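Side-chain contacts in protein RnfH (Haemophilus influenzae, PDB 2HJ1), which is of unknown function but belongs to the RnfH family of ubiquitin-like proteins and forms a 3D domain-swapped dimer in the crystal: residues 15-20 and 45-50; 62-67 and 79-84. All blocks are in the same frame, centred on the assembly; numbering follows the deposited sequence.

Overall arrangement
The two contacts follow one another: both segments of contact 1 (15-20 with 45-50) precede those of contact 2 (62-67 with 79-84) in the chain. Their centres lie about 20 Å apart on opposite sides of the chain's centre, and their nearest atoms stay about 6 Å apart. Contact 1 seats helix 47-50 on strand 12-19, whose antiparallel neighbour is strand 26-33; contact 2 brings together side chains of strands 61-65 and 79-83. Both touch the second subunit. There strand 12-19 gains a parallel partner, while the strands of contact 2 join antiparallel ladders, consistent with a ubiquitin-like sheet assembled from both chains of the domain-swapped dimer.

Contact 1 (15-20 and 45-50); sequences IEIAYA and SGILSQ. With SO4 (sulfate ion), chain F.
Ile-47 reaches from the start of helix 47-50 to Ile-17 and Tyr-19 on strand 15-19. Its side chain is fully extended (chi1 -167°, chi2 -176°), which brings CD1 up against both strand residues, 3.7 Å from Tyr-19 CB and 4.0 Å from Ile-17 CG2. Ile-17 uses both branches: CG2 takes the Ile-47 methyl, while CG1, beside the backbone N, carries CD1 to 3.8 Å from Ser-45 CB. The Tyr-19 ring passes Ile-47 CD1 obliquely and continues to the ring of Phe-51; its OH has a weak hydrogen bond to Arg-84 of the second subunit, whose Ile-80 and Ile-82 also pack on Ile-17 and Tyr-19. Ser-45 OG accepts from Ile-47 N at 3.2 Å, an ST turn that bridges Gly-46 between helices 38-45 and 47-50, and also hydrogen-bonds to Ile-42 O. Away from the strand, Gln-50 NE2 gives a nearly straight bond of 3.0 Å to O2 of a sulfate, probably from the crystallisation liquor. Across the contact itself the attraction is therefore dispersive: methyl fit seats the short helix on the ubiquitin-like sheet, while the serine hydroxyl is satisfied by backbone groups of its own helical region.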
loop_
_atom_site.group_PDB
_atom_site.type_symbol
_atom_site.label_atom_id
_atom_site.label_comp_id
_atom_site.label_asym_id
_atom_site.label_seq_id
_atom_site.Cartn_x
_atom_site.Cartn_y
_atom_site.Cartn_z
ATOM N N ILE B 15 9.622 -0.538 8.543
ATOM C CA ILE B 15 8.591 0.256 7.864
ATOM C C ILE B 15 9.261 1.265 6.974
ATOM O O ILE B 15 10.432 1.568 7.184
ATOM C CB ILE B 15 7.598 0.928 8.897
ATOM C CG1 ILE B 15 8.259 1.904 9.873
ATOM C CG2 ILE B 15 6.912 -0.151 9.735
ATOM C CD1 ILE B 15 8.432 3.363 9.372
ATOM N N GLU B 16 8.529 1.807 6.009
ATOM C CA GLU B 16 9.024 2.876 5.162
ATOM C C GLU B 16 8.188 4.128 5.251
ATOM O O GLU B 16 6.988 4.067 5.529
ATOM C CB GLU B 16 9.123 2.429 3.696
ATOM C CG GLU B 16 10.097 1.271 3.467
ATOM C CD GLU B 16 10.081 0.807 2.011
ATOM O OE1 GLU B 16 8.992 0.481 1.501
ATOM O OE2 GLU B 16 11.154 0.817 1.361
ATOM N N ILE B 17 8.813 5.271 4.992
ATOM C CA ILE B 17 8.083 6.528 4.833
ATOM C C ILE B 17 8.490 7.163 3.530
ATOM O O ILE B 17 9.696 7.226 3.230
ATOM C CB ILE B 17 8.369 7.496 6.024
ATOM C CG1 ILE B 17 7.890 6.834 7.308
ATOM C CG2 ILE B 17 7.615 8.826 5.862
ATOM C CD1 ILE B 17 8.375 7.601 8.561
ATOM N N ALA B 18 7.500 7.627 2.755
ATOM C CA ALA B 18 7.741 8.215 1.431
ATOM C C ALA B 18 7.048 9.563 1.346
ATOM O O ALA B 18 5.941 9.725 1.849
ATOM C CB ALA B 18 7.191 7.295 0.297
ATOM N N TYR B 19 7.694 10.495 0.679
ATOM C CA TYR B 19 7.138 11.807 0.479
ATOM C C TYR B 19 7.835 12.374 -0.734
ATOM O O TYR B 19 9.063 12.418 -0.778
ATOM C CB TYR B 19 7.413 12.701 1.705
ATOM C CG TYR B 19 6.907 14.133 1.579
ATOM C CD1 TYR B 19 5.529 14.435 1.546
ATOM C CD2 TYR B 19 7.802 15.172 1.529
ATOM C CE1 TYR B 19 5.072 15.785 1.425
ATOM C CE2 TYR B 19 7.355 16.513 1.440
ATOM C CZ TYR B 19 6.017 16.797 1.383
ATOM O OH TYR B 19 5.664 18.126 1.310
ATOM N N ALA B 20 7.087 12.883 -1.696
ATOM C CA ALA B 20 7.742 13.209 -2.979
ATOM C C ALA B 20 8.022 14.683 -3.126
ATOM O O ALA B 20 7.219 15.423 -3.649
ATOM C CB ALA B 20 6.953 12.719 -4.141
ATOM N N SER B 45 10.590 10.328 12.901
ATOM C CA SER B 45 11.552 10.200 11.768
ATOM C C SER B 45 12.406 11.428 11.498
ATOM O O SER B 45 13.544 11.325 11.017
ATOM C CB SER B 45 10.788 9.769 10.478
ATOM O OG SER B 45 9.982 10.834 10.006
ATOM N N GLY B 46 11.851 12.608 11.746
ATOM C CA GLY B 46 12.530 13.855 11.380
ATOM C C GLY B 46 12.011 14.452 10.085
ATOM O O GLY B 46 12.376 15.575 9.692
ATOM N N ILE B 47 11.147 13.720 9.401
ATOM C CA ILE B 47 10.623 14.207 8.104
ATOM C C ILE B 47 9.920 15.576 8.276
ATOM O O ILE B 47 9.994 16.433 7.389
ATOM C CB ILE B 47 9.694 13.181 7.404
ATOM C CG1 ILE B 47 9.433 13.584 5.943
ATOM C CG2 ILE B 47 8.317 13.007 8.119
ATOM C CD1 ILE B 47 8.481 12.696 5.249
ATOM N N LEU B 48 9.272 15.789 9.428
ATOM C CA LEU B 48 8.556 17.048 9.632
ATOM C C LEU B 48 9.505 18.215 9.820
ATOM O O LEU B 48 9.140 19.314 9.487
ATOM C CB LEU B 48 7.552 16.980 10.785
ATOM C CG LEU B 48 6.561 15.839 10.716
ATOM C CD1 LEU B 48 5.752 15.811 12.022
ATOM C CD2 LEU B 48 5.672 15.914 9.491
ATOM N N SER B 49 10.716 17.973 10.327
ATOM C CA SER B 49 11.766 19.028 10.350
ATOM C C SER B 49 12.345 19.341 8.965
ATOM O O SER B 49 12.584 20.509 8.629
ATOM C CB SER B 49 12.892 18.660 11.325
ATOM O OG SER B 49 12.311 18.368 12.598
ATOM N N GLN B 50 12.555 18.308 8.148
ATOM C CA GLN B 50 13.074 18.510 6.815
ATOM C C GLN B 50 12.026 19.194 5.920
ATOM O O GLN B 50 12.369 20.007 5.069
ATOM C CB GLN B 50 13.505 17.165 6.215
ATOM C CG GLN B 50 14.175 17.297 4.834
ATOM C CD GLN B 50 14.690 15.977 4.322
ATOM O OE1 GLN B 50 14.618 14.955 5.019
ATOM N NE2 GLN B 50 15.196 15.975 3.095
HETATM S S SO4 F . 16.151 18.711 0.579
HETATM O O1 SO4 F . 17.010 17.537 0.626
HETATM O O2 SO4 F . 15.221 18.666 1.711
HETATM O O3 SO4 F . 16.961 19.935 0.676
HETATM O O4 SO4 F . 15.518 18.696 -0.737
#

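Contact 2 (62-67 and 79-84); sequences GIFSRP and RIEIYR. With SO4 (sulfate ion), chain D; SO4 (sulfate ion), chain E.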
loop_
_atom_site.group_PDB
_atom_site.type_symbol
_atom_site.label_atom_id
_atom_site.label_comp_id
_atom_site.label_asym_id
_atom_site.label_seq_id
_atom_site.Cartn_x
_atom_site.Cartn_y
_atom_site.Cartn_z
ATOM N N GLY B 62 -1.632 7.567 2.442
ATOM C CA GLY B 62 -2.002 6.167 2.248
ATOM C C GLY B 62 -0.940 5.236 2.823
ATOM O O GLY B 62 0.132 5.695 3.296
ATOM N N ILE B 63 -1.212 3.934 2.787
ATOM C CA ILE B 63 -0.207 2.952 3.236
ATOM C C ILE B 63 -0.177 1.871 2.195
ATOM O O ILE B 63 -1.230 1.362 1.797
ATOM C CB ILE B 63 -0.526 2.386 4.607
ATOM C CG1 ILE B 63 -0.154 3.416 5.688
ATOM C CG2 ILE B 63 0.293 1.110 4.921
ATOM C CD1 ILE B 63 -0.652 3.052 7.074
ATOM N N PHE B 64 1.020 1.562 1.705
ATOM C CA PHE B 64 1.223 0.371 0.895
ATOM C C PHE B 64 1.728 -0.756 1.768
ATOM O O PHE B 64 2.804 -0.646 2.397
ATOM C CB PHE B 64 2.190 0.599 -0.264
ATOM C CG PHE B 64 2.256 -0.576 -1.221
ATOM C CD1 PHE B 64 1.173 -0.890 -2.026
ATOM C CD2 PHE B 64 3.366 -1.384 -1.286
ATOM C CE1 PHE B 64 1.213 -1.965 -2.889
ATOM C CE2 PHE B 64 3.416 -2.507 -2.185
ATOM C CZ PHE B 64 2.334 -2.773 -2.976
ATOM N N SER B 65 0.950 -1.843 1.805
ATOM C CA SER B 65 1.236 -2.996 2.667
ATOM C C SER B 65 1.691 -4.185 1.803
ATOM O O SER B 65 1.044 -4.512 0.803
ATOM C CB SER B 65 -0.027 -3.430 3.402
ATOM O OG SER B 65 -0.430 -2.483 4.382
ATOM N N ARG B 66 2.800 -4.805 2.193
ATOM C CA ARG B 66 3.384 -5.964 1.471
ATOM C C ARG B 66 4.494 -6.536 2.307
ATOM O O ARG B 66 5.308 -5.778 2.852
ATOM C CB ARG B 66 3.980 -5.593 0.104
ATOM C CG ARG B 66 4.149 -6.798 -0.850
ATOM C CD ARG B 66 5.060 -6.512 -2.059
ATOM N NE ARG B 66 6.461 -6.284 -1.685
ATOM C CZ ARG B 66 7.293 -7.241 -1.249
ATOM N NH1 ARG B 66 8.544 -6.916 -0.955
ATOM N NH2 ARG B 66 6.876 -8.513 -1.107
ATOM N N PRO B 67 4.552 -7.877 2.435
ATOM C CA PRO B 67 3.568 -8.849 1.931
ATOM C C PRO B 67 2.320 -8.849 2.821
ATOM O O PRO B 67 2.301 -8.298 3.951
ATOM C CB PRO B 67 4.309 -10.204 2.030
ATOM C CG PRO B 67 5.309 -10.021 3.151
ATOM C CD PRO B 67 5.674 -8.524 3.165
ATOM N N ARG B 79 -6.591 -0.881 -3.241
ATOM C CA ARG B 79 -6.115 -1.398 -4.508
ATOM C C ARG B 79 -5.135 -2.535 -4.245
ATOM O O ARG B 79 -4.182 -2.368 -3.484
ATOM C CB ARG B 79 -5.415 -0.328 -5.328
ATOM C CG ARG B 79 -4.978 -0.866 -6.678
ATOM C CD ARG B 79 -4.022 0.104 -7.369
ATOM N NE ARG B 79 -4.740 1.195 -8.021
ATOM C CZ ARG B 79 -4.175 2.154 -8.761
ATOM N NH1 ARG B 79 -4.939 3.106 -9.310
ATOM N NH2 ARG B 79 -2.858 2.165 -8.966
ATOM N N ILE B 80 -5.377 -3.657 -4.907
ATOM C CA ILE B 80 -4.509 -4.818 -4.888
ATOM C C ILE B 80 -3.547 -4.642 -6.040
ATOM O O ILE B 80 -3.968 -4.497 -7.204
ATOM C CB ILE B 80 -5.348 -6.119 -5.111
ATOM C CG1 ILE B 80 -6.405 -6.290 -4.006
ATOM C CG2 ILE B 80 -4.427 -7.348 -5.323
ATOM C CD1 ILE B 80 -7.467 -7.336 -4.312
ATOM N N GLU B 81 -2.248 -4.636 -5.738
ATOM C CA GLU B 81 -1.267 -4.489 -6.794
ATOM C C GLU B 81 -0.559 -5.819 -6.956
ATOM O O GLU B 81 -0.006 -6.324 -5.998
ATOM C CB GLU B 81 -0.211 -3.435 -6.434
ATOM C CG GLU B 81 -0.725 -2.006 -6.280
ATOM C CD GLU B 81 -0.578 -1.159 -7.566
ATOM O OE1 GLU B 81 -0.078 -1.658 -8.615
ATOM O OE2 GLU B 81 -0.987 0.026 -7.531
ATOM N N ILE B 82 -0.544 -6.340 -8.173
ATOM C CA ILE B 82 0.155 -7.565 -8.442
ATOM C C ILE B 82 1.291 -7.213 -9.394
ATOM O O ILE B 82 1.090 -6.475 -10.342
ATOM C CB ILE B 82 -0.786 -8.646 -9.087
ATOM C CG1 ILE B 82 -1.975 -8.997 -8.157
ATOM C CG2 ILE B 82 0.047 -9.914 -9.543
ATOM C CD1 ILE B 82 -3.132 -9.712 -8.930
ATOM N N TYR B 83 2.498 -7.690 -9.104
ATOM C CA TYR B 83 3.617 -7.355 -9.962
ATOM C C TYR B 83 4.677 -8.438 -9.880
ATOM O O TYR B 83 4.519 -9.416 -9.154
ATOM C CB TYR B 83 4.159 -5.914 -9.671
ATOM C CG TYR B 83 4.476 -5.599 -8.252
ATOM C CD1 TYR B 83 3.461 -5.435 -7.310
ATOM C CD2 TYR B 83 5.794 -5.428 -7.846
ATOM C CE1 TYR B 83 3.734 -5.155 -6.014
ATOM C CE2 TYR B 83 6.096 -5.090 -6.546
ATOM C CZ TYR B 83 5.074 -4.960 -5.637
ATOM O OH TYR B 83 5.361 -4.642 -4.332
ATOM N N ARG B 84 5.738 -8.267 -10.642
ATOM C CA ARG B 84 6.772 -9.303 -10.779
ATOM C C ARG B 84 7.995 -8.971 -9.954
ATOM O O ARG B 84 8.444 -7.831 -9.952
ATOM C CB ARG B 84 7.161 -9.471 -12.251
ATOM C CG ARG B 84 5.984 -9.284 -13.214
ATOM C CD ARG B 84 5.811 -10.457 -14.134
ATOM N NE ARG B 84 6.660 -10.452 -15.324
ATOM C CZ ARG B 84 6.213 -10.594 -16.581
ATOM N NH1 ARG B 84 4.919 -10.734 -16.848
ATOM N NH2 ARG B 84 7.073 -10.595 -17.589
HETATM S S SO4 D . 8.675 -3.927 -3.335
HETATM O O1 SO4 D . 7.294 -3.787 -2.917
HETATM O O2 SO4 D . 9.453 -2.914 -2.634
HETATM O O3 SO4 D . 9.228 -5.254 -3.097
HETATM O O4 SO4 D . 8.619 -3.747 -4.741
HETATM S S SO4 E . 6.765 -2.799 0.548
HETATM O O1 SO4 E . 5.786 -1.995 1.297
HETATM O O2 SO4 E . 7.911 -1.950 0.163
HETATM O O3 SO4 E . 7.172 -3.926 1.386
HETATM O O4 SO4 E . 6.169 -3.343 -0.659
#
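A trans first torsion in Phe-64 (chi1 -172°) brings the outer edge of its ring to strand 79-83, and Tyr-83 answers from the opposite direction, its CG turned between its N and carbonyl carbon (chi1 52°). The hydroxyl of Tyr-83 lies at the edge of the phenylalanine ring, 3.6 Å between OH and Phe-64 CE2, and the rings also touch through Phe-64 CZ and Tyr-83 CE1 at 4.1 Å. Phe-64 CE1 rests against the aliphatic part of Glu-81, 3.9 Å from CG; beyond it the chain bends at chi2, and OE2, approached on its syn side, forms a salt bridge of 3.2 Å with Arg-79 NH2. Strands 61-65 and 79-83 face each other by side chains here, their backbones pairing instead in antiparallel ladders with the second subunit, as fits a domain-swapped ubiquitin-like beta-grasp fold. Arg-79 NE makes a further salt bridge to Glu-16 of that subunit. Arg-66 bends at chi3 (67°) beside Tyr-83, its guanidinium perpendicular to the tyrosine ring. Two sulfates, probably from the crystallisation liquor, collect beside it: Arg-66 NE donates to O1 of the chain D ion at 2.9 Å and weakly to O4 of the chain E ion at 3.1 Å. Tyr-83 OH also hydrogen-bonds to this chain D O1, which lies in the tyrosine ring plane, though 2.5 Å is doubtfully short. Lys-60 NZ of the second subunit also hydrogen-bonds to a sulfate here.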